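Local structure of 16S rRNA (guanine(1405)-N(7))-methyltransferase (Klebsiella pneumoniae, 6PI9) at residues Arg105-Phe110 with Val254-Arg259; Leu200-Arg205 with Ile236-Leu241; Val211-Arg216 with Lys227-Trp232. The protein probably methylates N7 of guanosine 1405 in 16S rRNA with S-adenosyl-L-methionine as methyl donor, conferring resistance to various aminoglycosides. One frame throughout, in Å; residues are numbered along the deposited sequence.

Contact 1. Residues Arg105-Phe110 with Val254-Arg259; sequences RRVSPF and VYLVER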
loop_
_atom_site.group_PDB
_atom_site.type_symbol
_atom_site.label_atom_id
_atom_site.label_comp_id
_atom_site.label_asym_id
_atom_site.label_seq_id
_atom_site.Cartn_x
_atom_site.Cartn_y
_atom_site.Cartn_z
ATOM N N ARG A 105 -22.939 5.650 -12.734
ATOM C CA ARG A 105 -23.472 6.244 -13.955
ATOM C C ARG A 105 -22.752 5.725 -15.190
ATOM O O ARG A 105 -23.376 5.497 -16.232
ATOM C CB ARG A 105 -23.356 7.765 -13.888
ATOM C CG ARG A 105 -24.160 8.509 -14.946
ATOM C CD ARG A 105 -23.763 9.970 -14.993
ATOM N NE ARG A 105 -23.631 10.535 -13.650
ATOM C CZ ARG A 105 -22.524 11.110 -13.186
ATOM N NH1 ARG A 105 -21.450 11.216 -13.959
ATOM N NH2 ARG A 105 -22.493 11.591 -11.950
ATOM N N ARG A 106 -21.433 5.586 -15.105
ATOM C CA ARG A 106 -20.641 5.124 -16.251
ATOM C C ARG A 106 -20.425 3.616 -16.434
ATOM O O ARG A 106 -20.103 3.173 -17.537
ATOM C CB ARG A 106 -19.281 5.834 -16.263
ATOM C CG ARG A 106 -19.374 7.351 -16.279
ATOM C CD ARG A 106 -18.548 7.942 -17.410
ATOM N NE ARG A 106 -17.430 8.738 -16.912
ATOM C CZ ARG A 106 -16.399 9.125 -17.656
ATOM N NH1 ARG A 106 -15.425 9.848 -17.118
ATOM N NH2 ARG A 106 -16.341 8.791 -18.937
ATOM N N VAL A 107 -20.595 2.831 -15.377
ATOM C CA VAL A 107 -20.372 1.381 -15.478
ATOM C C VAL A 107 -21.678 0.580 -15.492
ATOM O O VAL A 107 -21.757 -0.462 -16.154
ATOM C CB VAL A 107 -19.436 0.867 -14.348
ATOM C CG1 VAL A 107 -19.344 -0.637 -14.366
ATOM C CG2 VAL A 107 -18.046 1.453 -14.494
ATOM N N SER A 108 -22.687 0.983 -14.720
ATOM C CA SER A 108 -23.843 0.100 -14.555
ATOM C C SER A 108 -24.593 -0.207 -15.852
ATOM O O SER A 108 -25.025 -1.365 -16.009
ATOM C CB SER A 108 -24.830 0.650 -13.512
ATOM O OG SER A 108 -25.223 1.957 -13.803
ATOM N N PRO A 109 -24.804 0.728 -16.791
ATOM C CA PRO A 109 -25.453 0.301 -18.039
ATOM C C PRO A 109 -24.694 -0.815 -18.735
ATOM O O PRO A 109 -25.314 -1.625 -19.438
ATOM C CB PRO A 109 -25.528 1.591 -18.885
ATOM C CG PRO A 109 -24.583 2.565 -18.268
ATOM C CD PRO A 109 -24.584 2.185 -16.773
ATOM N N PHE A 110 -23.369 -0.909 -18.530
ATOM C CA PHE A 110 -22.631 -2.021 -19.101
ATOM C C PHE A 110 -22.988 -3.334 -18.426
ATOM O O PHE A 110 -22.913 -4.396 -19.069
ATOM C CB PHE A 110 -21.137 -1.747 -18.993
ATOM C CG PHE A 110 -20.274 -2.708 -19.751
ATOM C CD1 PHE A 110 -19.394 -3.522 -19.076
ATOM C CD2 PHE A 110 -20.300 -2.746 -21.144
ATOM C CE1 PHE A 110 -18.547 -4.374 -19.761
ATOM C CE2 PHE A 110 -19.476 -3.606 -21.838
ATOM C CZ PHE A 110 -18.578 -4.412 -21.139
ATOM N N VAL A 254 -10.568 2.619 -15.610
ATOM C CA VAL A 254 -11.630 1.614 -15.761
ATOM C C VAL A 254 -11.712 1.209 -17.233
ATOM O O VAL A 254 -11.769 2.065 -18.096
ATOM C CB VAL A 254 -13.006 2.157 -15.312
ATOM C CG1 VAL A 254 -14.105 1.026 -15.450
ATOM C CG2 VAL A 254 -12.953 2.719 -13.883
ATOM N N TYR A 255 -11.732 -0.095 -17.492
ATOM C CA TYR A 255 -11.924 -0.684 -18.817
ATOM C C TYR A 255 -13.213 -1.496 -18.831
ATOM O O TYR A 255 -13.423 -2.339 -17.955
ATOM C CB TYR A 255 -10.809 -1.679 -19.150
ATOM C CG TYR A 255 -9.502 -1.020 -19.517
ATOM C CD1 TYR A 255 -9.220 -0.674 -20.824
ATOM C CD2 TYR A 255 -8.541 -0.764 -18.543
ATOM C CE1 TYR A 255 -7.984 -0.069 -21.150
ATOM C CE2 TYR A 255 -7.334 -0.158 -18.873
ATOM C CZ TYR A 255 -7.070 0.173 -20.140
ATOM O OH TYR A 255 -5.846 0.763 -20.449
ATOM N N LEU A 256 -14.049 -1.281 -19.845
ATOM C CA LEU A 256 -15.211 -2.135 -20.081
ATOM C C LEU A 256 -14.840 -3.080 -21.219
ATOM O O LEU A 256 -14.508 -2.625 -22.319
ATOM C CB LEU A 256 -16.428 -1.273 -20.454
ATOM C CG LEU A 256 -16.778 -0.127 -19.486
ATOM C CD1 LEU A 256 -18.069 0.630 -19.937
ATOM C CD2 LEU A 256 -16.911 -0.645 -18.049
ATOM N N VAL A 257 -14.914 -4.369 -20.970
ATOM C CA VAL A 257 -14.301 -5.372 -21.821
ATOM C C VAL A 257 -15.371 -6.364 -22.238
ATOM O O VAL A 257 -16.130 -6.851 -21.395
ATOM C CB VAL A 257 -13.168 -6.086 -21.074
ATOM C CG1 VAL A 257 -12.575 -7.201 -21.913
ATOM C CG2 VAL A 257 -12.128 -5.054 -20.637
ATOM N N GLU A 258 -15.373 -6.714 -23.515
ATOM C CA GLU A 258 -16.417 -7.554 -24.083
ATOM C C GLU A 258 -15.804 -8.785 -24.722
ATOM O O GLU A 258 -14.705 -8.737 -25.285
ATOM C CB GLU A 258 -17.216 -6.776 -25.103
ATOM C CG GLU A 258 -18.661 -7.040 -25.051
ATOM C CD GLU A 258 -19.404 -6.169 -26.032
ATOM O OE1 GLU A 258 -18.757 -5.655 -26.982
ATOM O OE2 GLU A 258 -20.628 -6.025 -25.850
ATOM N N ARG A 259 -16.479 -9.908 -24.575
ATOM C CA ARG A 259 -15.965 -11.136 -25.149
ATOM C C ARG A 259 -16.324 -11.151 -26.627
ATOM O O ARG A 259 -17.495 -11.036 -26.982
ATOM C CB ARG A 259 -16.522 -12.354 -24.413
ATOM C CG ARG A 259 -15.615 -13.575 -24.522
ATOM C CD ARG A 259 -15.815 -14.569 -23.375
ATOM N NE ARG A 259 -15.226 -14.141 -22.100
ATOM C CZ ARG A 259 -14.051 -14.571 -21.627
ATOM N NH1 ARG A 259 -13.317 -15.444 -22.312
ATOM N NH2 ARG A 259 -13.614 -14.153 -20.461
#

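Contact 2. Residues Leu200-Arg205 with Ile236-Leu241; sequences LLASLR and ILPDTL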
loop_
_atom_site.group_PDB
_atom_site.type_symbol
_atom_site.label_atom_id
_atom_site.label_comp_id
_atom_site.label_asym_id
_atom_site.label_seq_id
_atom_site.Cartn_x
_atom_site.Cartn_y
_atom_site.Cartn_z
ATOM N N LEU A 200 -6.579 -15.850 -16.186
ATOM C CA LEU A 200 -7.865 -15.567 -15.571
ATOM C C LEU A 200 -8.825 -14.909 -16.559
ATOM O O LEU A 200 -9.973 -15.339 -16.696
ATOM C CB LEU A 200 -7.660 -14.682 -14.347
ATOM C CG LEU A 200 -8.902 -14.203 -13.591
ATOM C CD1 LEU A 200 -9.670 -15.427 -13.084
ATOM C CD2 LEU A 200 -8.472 -13.305 -12.366
ATOM N N LEU A 201 -8.380 -13.845 -17.245
ATOM C CA LEU A 201 -9.268 -13.171 -18.200
ATOM C C LEU A 201 -9.773 -14.126 -19.276
ATOM O O LEU A 201 -10.952 -14.079 -19.662
ATOM C CB LEU A 201 -8.517 -11.992 -18.843
ATOM C CG LEU A 201 -8.144 -10.806 -17.957
ATOM C CD1 LEU A 201 -7.085 -9.986 -18.662
ATOM C CD2 LEU A 201 -9.336 -9.880 -17.634
ATOM N N ALA A 202 -8.899 -14.995 -19.795
ATOM C CA ALA A 202 -9.300 -15.873 -20.897
ATOM C C ALA A 202 -10.278 -16.972 -20.476
ATOM O O ALA A 202 -10.922 -17.575 -21.347
ATOM C CB ALA A 202 -8.068 -16.524 -21.534
ATOM N N SER A 203 -10.402 -17.259 -19.184
ATOM C CA SER A 203 -11.174 -18.413 -18.729
ATOM C C SER A 203 -12.471 -18.074 -17.999
ATOM O O SER A 203 -13.310 -18.984 -17.812
ATOM C CB SER A 203 -10.321 -19.294 -17.798
ATOM O OG SER A 203 -9.195 -19.841 -18.469
ATOM N N LEU A 204 -12.653 -16.824 -17.556
ATOM C CA LEU A 204 -13.892 -16.442 -16.883
ATOM C C LEU A 204 -15.109 -16.677 -17.776
ATOM O O LEU A 204 -15.078 -16.430 -18.986
ATOM C CB LEU A 204 -13.812 -14.975 -16.453
ATOM C CG LEU A 204 -12.929 -14.772 -15.230
ATOM C CD1 LEU A 204 -12.685 -13.273 -14.998
ATOM C CD2 LEU A 204 -13.497 -15.464 -13.959
ATOM N N ARG A 205 -16.183 -17.181 -17.178
ATOM C CA ARG A 205 -17.378 -17.518 -17.957
ATOM C C ARG A 205 -18.398 -16.391 -17.881
ATOM O O ARG A 205 -19.556 -16.626 -17.548
ATOM C CB ARG A 205 -17.970 -18.831 -17.459
ATOM C CG ARG A 205 -17.081 -20.047 -17.659
ATOM C CD ARG A 205 -17.601 -21.213 -16.829
ATOM N NE ARG A 205 -16.893 -22.462 -17.110
ATOM C CZ ARG A 205 -17.072 -23.598 -16.430
ATOM N NH1 ARG A 205 -17.932 -23.645 -15.418
ATOM N NH2 ARG A 205 -16.396 -24.695 -16.768
ATOM N N ILE A 236 -1.367 -7.697 -22.623
ATOM C CA ILE A 236 -1.685 -9.054 -22.142
ATOM C C ILE A 236 -3.126 -9.433 -22.442
ATOM O O ILE A 236 -3.494 -10.610 -22.295
ATOM C CB ILE A 236 -1.407 -9.234 -20.646
ATOM C CG1 ILE A 236 -2.327 -8.356 -19.795
ATOM C CG2 ILE A 236 0.093 -8.934 -20.327
ATOM C CD1 ILE A 236 -3.493 -9.069 -19.111
ATOM N N LEU A 237 -3.963 -8.490 -22.844
ATOM C CA LEU A 237 -5.371 -8.839 -23.019
ATOM C C LEU A 237 -5.515 -9.984 -24.034
ATOM O O LEU A 237 -5.080 -9.840 -25.176
ATOM C CB LEU A 237 -6.172 -7.627 -23.502
ATOM C CG LEU A 237 -7.676 -7.885 -23.680
ATOM C CD1 LEU A 237 -8.291 -8.107 -22.305
ATOM C CD2 LEU A 237 -8.319 -6.691 -24.371
ATOM N N PRO A 238 -6.158 -11.100 -23.680
ATOM C CA PRO A 238 -6.376 -12.181 -24.669
ATOM C C PRO A 238 -7.105 -11.709 -25.921
ATOM O O PRO A 238 -7.989 -10.854 -25.865
ATOM C CB PRO A 238 -7.223 -13.196 -23.896
ATOM C CG PRO A 238 -6.916 -12.941 -22.448
ATOM C CD PRO A 238 -6.692 -11.440 -22.356
ATOM N N ASP A 239 -6.758 -12.315 -27.066
ATOM C CA ASP A 239 -7.346 -11.876 -28.332
ATOM C C ASP A 239 -8.844 -12.140 -28.411
ATOM O O ASP A 239 -9.525 -11.547 -29.263
ATOM C CB ASP A 239 -6.682 -12.562 -29.540
ATOM C CG ASP A 239 -5.203 -12.238 -29.673
ATOM O OD1 ASP A 239 -4.747 -11.180 -29.165
ATOM O OD2 ASP A 239 -4.500 -13.040 -30.329
ATOM N N THR A 240 -9.362 -13.048 -27.579
ATOM C CA THR A 240 -10.792 -13.313 -27.547
ATOM C C THR A 240 -11.579 -12.189 -26.888
ATOM O O THR A 240 -12.808 -12.240 -26.905
ATOM C CB THR A 240 -11.072 -14.622 -26.812
ATOM O OG1 THR A 240 -10.413 -14.600 -25.539
ATOM C CG2 THR A 240 -10.581 -15.803 -27.616
ATOM N N LEU A 241 -10.908 -11.186 -26.306
ATOM C CA LEU A 241 -11.556 -10.096 -25.597
ATOM C C LEU A 241 -11.285 -8.788 -26.326
ATOM O O LEU A 241 -10.280 -8.651 -27.029
ATOM C CB LEU A 241 -11.040 -10.005 -24.164
ATOM C CG LEU A 241 -11.283 -11.290 -23.351
ATOM C CD1 LEU A 241 -10.793 -11.112 -21.904
ATOM C CD2 LEU A 241 -12.747 -11.553 -23.377
#

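Contact 3. Residues Val211-Arg216 with Lys227-Trp232; sequences VTFPTR and KHYADW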
loop_
_atom_site.group_PDB
_atom_site.type_symbol
_atom_site.label_atom_id
_atom_site.label_comp_id
_atom_site.label_asym_id
_atom_site.label_seq_id
_atom_site.Cartn_x
_atom_site.Cartn_y
_atom_site.Cartn_z
ATOM N N VAL A 211 -12.533 -4.098 -15.693
ATOM C CA VAL A 211 -11.157 -4.297 -15.211
ATOM C C VAL A 211 -10.614 -2.934 -14.847
ATOM O O VAL A 211 -10.726 -2.002 -15.651
ATOM C CB VAL A 211 -10.265 -4.937 -16.298
ATOM C CG1 VAL A 211 -8.775 -5.040 -15.826
ATOM C CG2 VAL A 211 -10.852 -6.304 -16.782
ATOM N N THR A 212 -10.113 -2.765 -13.622
ATOM C CA THR A 212 -9.660 -1.434 -13.249
ATOM C C THR A 212 -8.269 -1.447 -12.637
ATOM O O THR A 212 -7.794 -2.448 -12.089
ATOM C CB THR A 212 -10.590 -0.730 -12.267
ATOM O OG1 THR A 212 -10.357 -1.269 -10.960
ATOM C CG2 THR A 212 -12.036 -0.917 -12.695
ATOM N N PHE A 213 -7.641 -0.260 -12.671
ATOM C CA PHE A 213 -6.285 -0.128 -12.128
ATOM C C PHE A 213 -6.209 1.145 -11.298
ATOM O O PHE A 213 -6.840 2.138 -11.636
ATOM C CB PHE A 213 -5.234 0.004 -13.267
ATOM C CG PHE A 213 -5.195 -1.194 -14.170
ATOM C CD1 PHE A 213 -4.323 -2.246 -13.892
ATOM C CD2 PHE A 213 -6.037 -1.274 -15.296
ATOM C CE1 PHE A 213 -4.287 -3.384 -14.741
ATOM C CE2 PHE A 213 -6.024 -2.411 -16.148
ATOM C CZ PHE A 213 -5.132 -3.476 -15.868
ATOM N N PRO A 214 -5.432 1.145 -10.231
ATOM C CA PRO A 214 -5.247 2.394 -9.491
ATOM C C PRO A 214 -4.312 3.317 -10.259
ATOM O O PRO A 214 -3.320 2.881 -10.845
ATOM C CB PRO A 214 -4.626 1.938 -8.167
ATOM C CG PRO A 214 -3.871 0.624 -8.559
ATOM C CD PRO A 214 -4.646 0.006 -9.712
ATOM N N THR A 215 -4.652 4.579 -10.304
ATOM C CA THR A 215 -3.733 5.578 -10.832
ATOM C C THR A 215 -3.182 6.260 -9.591
ATOM O O THR A 215 -3.857 7.088 -8.972
ATOM C CB THR A 215 -4.417 6.563 -11.775
ATOM O OG1 THR A 215 -5.111 7.544 -10.992
ATOM C CG2 THR A 215 -5.403 5.851 -12.715
ATOM N N ARG A 216 -1.968 5.891 -9.205
ATOM C CA ARG A 216 -1.461 6.333 -7.916
ATOM C C ARG A 216 -0.991 7.788 -7.939
ATOM O O ARG A 216 0.031 8.121 -7.328
ATOM C CB ARG A 216 -0.351 5.383 -7.466
ATOM C CG ARG A 216 -0.863 4.324 -6.495
ATOM C CD ARG A 216 0.139 3.220 -6.264
ATOM N NE ARG A 216 -0.464 1.894 -6.376
ATOM C CZ ARG A 216 -0.415 1.136 -7.467
ATOM N NH1 ARG A 216 0.198 1.580 -8.556
ATOM N NH2 ARG A 216 -0.980 -0.064 -7.464
ATOM N N LYS A 227 -0.451 5.224 -17.544
ATOM C CA LYS A 227 -0.016 4.772 -18.862
ATOM C C LYS A 227 0.683 3.437 -18.789
ATOM O O LYS A 227 0.585 2.612 -19.714
ATOM C CB LYS A 227 0.911 5.817 -19.511
ATOM C CG LYS A 227 1.284 5.416 -20.960
ATOM C CD LYS A 227 2.506 6.163 -21.489
ATOM C CE LYS A 227 3.178 5.343 -22.644
ATOM N NZ LYS A 227 2.123 4.922 -23.652
ATOM N N HIS A 228 1.437 3.185 -17.720
ATOM C CA HIS A 228 2.129 1.904 -17.663
ATOM C C HIS A 228 1.141 0.735 -17.567
ATOM O O HIS A 228 1.306 -0.295 -18.242
ATOM C CB HIS A 228 3.067 1.880 -16.453
ATOM C CG HIS A 228 3.899 0.658 -16.425
ATOM N ND1 HIS A 228 4.902 0.442 -17.344
ATOM C CD2 HIS A 228 3.871 -0.431 -15.622
ATOM C CE1 HIS A 228 5.465 -0.728 -17.101
ATOM N NE2 HIS A 228 4.855 -1.276 -16.071
ATOM N N TYR A 229 0.125 0.865 -16.703
ATOM C CA TYR A 229 -0.922 -0.167 -16.608
ATOM C C TYR A 229 -1.681 -0.330 -17.927
ATOM O O TYR A 229 -2.070 -1.454 -18.310
ATOM C CB TYR A 229 -1.909 0.236 -15.517
ATOM C CG TYR A 229 -1.363 0.008 -14.143
ATOM C CD1 TYR A 229 -0.618 -1.135 -13.872
ATOM C CD2 TYR A 229 -1.655 0.902 -13.096
ATOM C CE1 TYR A 229 -0.141 -1.357 -12.578
ATOM C CE2 TYR A 229 -1.196 0.690 -11.802
ATOM C CZ TYR A 229 -0.426 -0.438 -11.564
ATOM O OH TYR A 229 0.025 -0.683 -10.257
ATOM N N ALA A 230 -2.015 0.789 -18.561
ATOM C CA ALA A 230 -2.730 0.728 -19.844
ATOM C C ALA A 230 -1.925 -0.041 -20.890
ATOM O O ALA A 230 -2.453 -0.919 -21.596
ATOM C CB ALA A 230 -3.029 2.160 -20.328
ATOM N N ASP A 231 -0.638 0.284 -21.020
ATOM C CA ASP A 231 0.190 -0.418 -21.994
ATOM C C ASP A 231 0.258 -1.895 -21.667
ATOM O O ASP A 231 0.214 -2.756 -22.570
ATOM C CB ASP A 231 1.617 0.129 -22.020
ATOM C CG ASP A 231 1.745 1.526 -22.602
ATOM O OD1 ASP A 231 0.881 2.027 -23.357
ATOM O OD2 ASP A 231 2.784 2.131 -22.267
ATOM N N TRP A 232 0.413 -2.217 -20.380
ATOM C CA TRP A 232 0.540 -3.608 -19.992
ATOM C C TRP A 232 -0.750 -4.343 -20.272
ATOM O O TRP A 232 -0.756 -5.443 -20.864
ATOM C CB TRP A 232 0.882 -3.697 -18.493
ATOM C CG TRP A 232 0.845 -5.100 -17.960
ATOM C CD1 TRP A 232 1.871 -6.041 -18.027
ATOM C CD2 TRP A 232 -0.244 -5.738 -17.292
ATOM N NE1 TRP A 232 1.450 -7.208 -17.452
ATOM C CE2 TRP A 232 0.177 -7.049 -16.965
ATOM C CE3 TRP A 232 -1.525 -5.315 -16.895
ATOM C CZ2 TRP A 232 -0.634 -7.939 -16.326
ATOM C CZ3 TRP A 232 -2.342 -6.218 -16.203
ATOM C CH2 TRP A 232 -1.892 -7.515 -15.938
#

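Contact 1. Residues Arg105-Phe110 with Val254-Arg259
Helix 105-110 runs almost parallel to strand 254-259, the axes 12° apart and 10.1 Å at closest approach, and brings Phe110 nearest to Leu256, with 7.5 Å between their CA atoms. Phe110 and Leu256 together carry most of the contact. Phe110 CG stands anti to the backbone N (chi1 -170°), and the ring beyond it lies against Leu256. Leu256 CB lies over the centre of one ring face, 3.8 Å from the centroid and 9° off the ring normal, a CH-pi contact. The leucine methyls reach past the face: CD1 meets Phe110 CB and CG, while CD2 lies 3.9 Å from Phe110 CD1. In the plane of the ring, at its edge, Val257 O approaches Phe110 CZ at 3.5 Å, where the weakly positive C-H rim can face a carbonyl oxygen. One turn earlier, Val107 CG2 packs 4.1 Å from Val254 CG1, two short, branched side chains that cross where helix and strand approach. No hydrogen bond spans the contact, and apolar side chains suit this buried layer. Val107 also touches Phe247 and Val210 on the flanking strands. This is the helix-on-sheet packing of a Rossmann-like class I methyltransferase, here with a helix that precedes the first strand.

Contact 2. Residues Leu200-Arg205 with Ile236-Leu241
The only ring in the contact is the puckered pyrrolidine of Pro238, which meets Leu201 and Ala202 with its CG and CD atoms. CG lies 3.9 Å from Ala202 CB, and CD is 4.0 Å from both Leu201 CD1 and Leu201 CB. A compact, rigid ring suits this place, since Pro238 and Ala202 have the closest CA atoms across the contact, 6.0 Å apart, and the single methyl of Ala202 leaves room for it. Leu201 makes most of the contacts from helix 196-203. Its CG is anti to the carbonyl carbon (chi1 -67°), and the side chain crosses both Pro238 and Ile236 at about a right angle. Its CD1 touches Ile236 CD1 at 3.7 Å and lies more loosely by Leu237 CD1. Nearer the backbone, Leu241 CD1 packs 3.9 Å from Leu201 CB and also rests against the carbonyl oxygen of Leu201, which is hydrogen-bonded to Arg259 of the last strand. The loop folds back through a type I beta turn from Pro238 to Leu241, closed by Leu241 N to Pro238 O at 3.0 Å. Leu201 also touches Leu209 and Val211 of the sheet. Thus helix 196-203 is packed, through apolar side chains, against the connection between helix 225-236 and strand 241-248 of the Rossmann-like methyltransferase fold.

Contact 3. Residues Val211-Arg216 with Lys227-Trp232
Phe213 and Tyr229 lay their rings nearly parallel, planes 22° apart, where strand 208-214 of the Rossmann-like methyltransferase sheet is covered by helix 225-236, the next long helix in the chain. The rings are offset, with centroids 5.2 Å from each other, so that little of one lies over the other. Instead Tyr229 CB sits over one face of Phe213 as a CH-pi contact, and Phe213 CD1 lies over a face of Tyr229, 3.7 Å from Tyr229 CG, which stands anti to its own carbonyl carbon (chi1 -76°). Trp232, one turn further along the helix, crosses Phe213 at about a right angle: its CZ3 comes to the edge of the phenyl ring, 3.7 Å from Phe213 CE1. Aromatic side chains suit this buried layer, offering both faces and edges to pack. Tyrosine adds a hydroxyl that reaches beyond the apolar part. There both terminal nitrogens of Arg216 donate to Tyr229 OH, NH1 at 2.8 Å and NH2 at 3.0 Å; neither bond is straight, but the oxygen lies in the guanidinium plane, which is turned 64° from the tyrosine ring. Arg216 is poorly ordered, and this pairing may be less fixed than its lengths suggest. Tyr229 and Trp232 also pack on Val223 of the second subunit, placing the helix at the dimer interface. At the edge of the tyrosine ring, near its plane, the buried carbonyl oxygen Pro214 O has no hydrogen-bond partner and lies 3.2 Å from Tyr229 CE2.

In the fold
The three contacts clothe one sheet from both sides: helix 100-111 of contact 1 packs on one face, and the helices of contacts 2 and 3 on the other. Neighbouring strands join contacts 1 and 3, where Tyr255 N lies 2.8 Å from Val211 O, a probable hydrogen bond. Arg259, near the chain's end, ties contact 1 to contact 2, with NH2 2.8 Å from Leu201 O. Contacts 2 and 3 meet at Leu201 and Val211. Along the chain, contact 3 is nested within contact 2, and contact 2 within contact 1. Nearest to bound S-adenosyl-L-homocysteine is contact 3, the side chain of Pro214 being about 8 Å away; the side chain of Val254 is about 10 Å from this ligand and that of Leu201 about 13 Å.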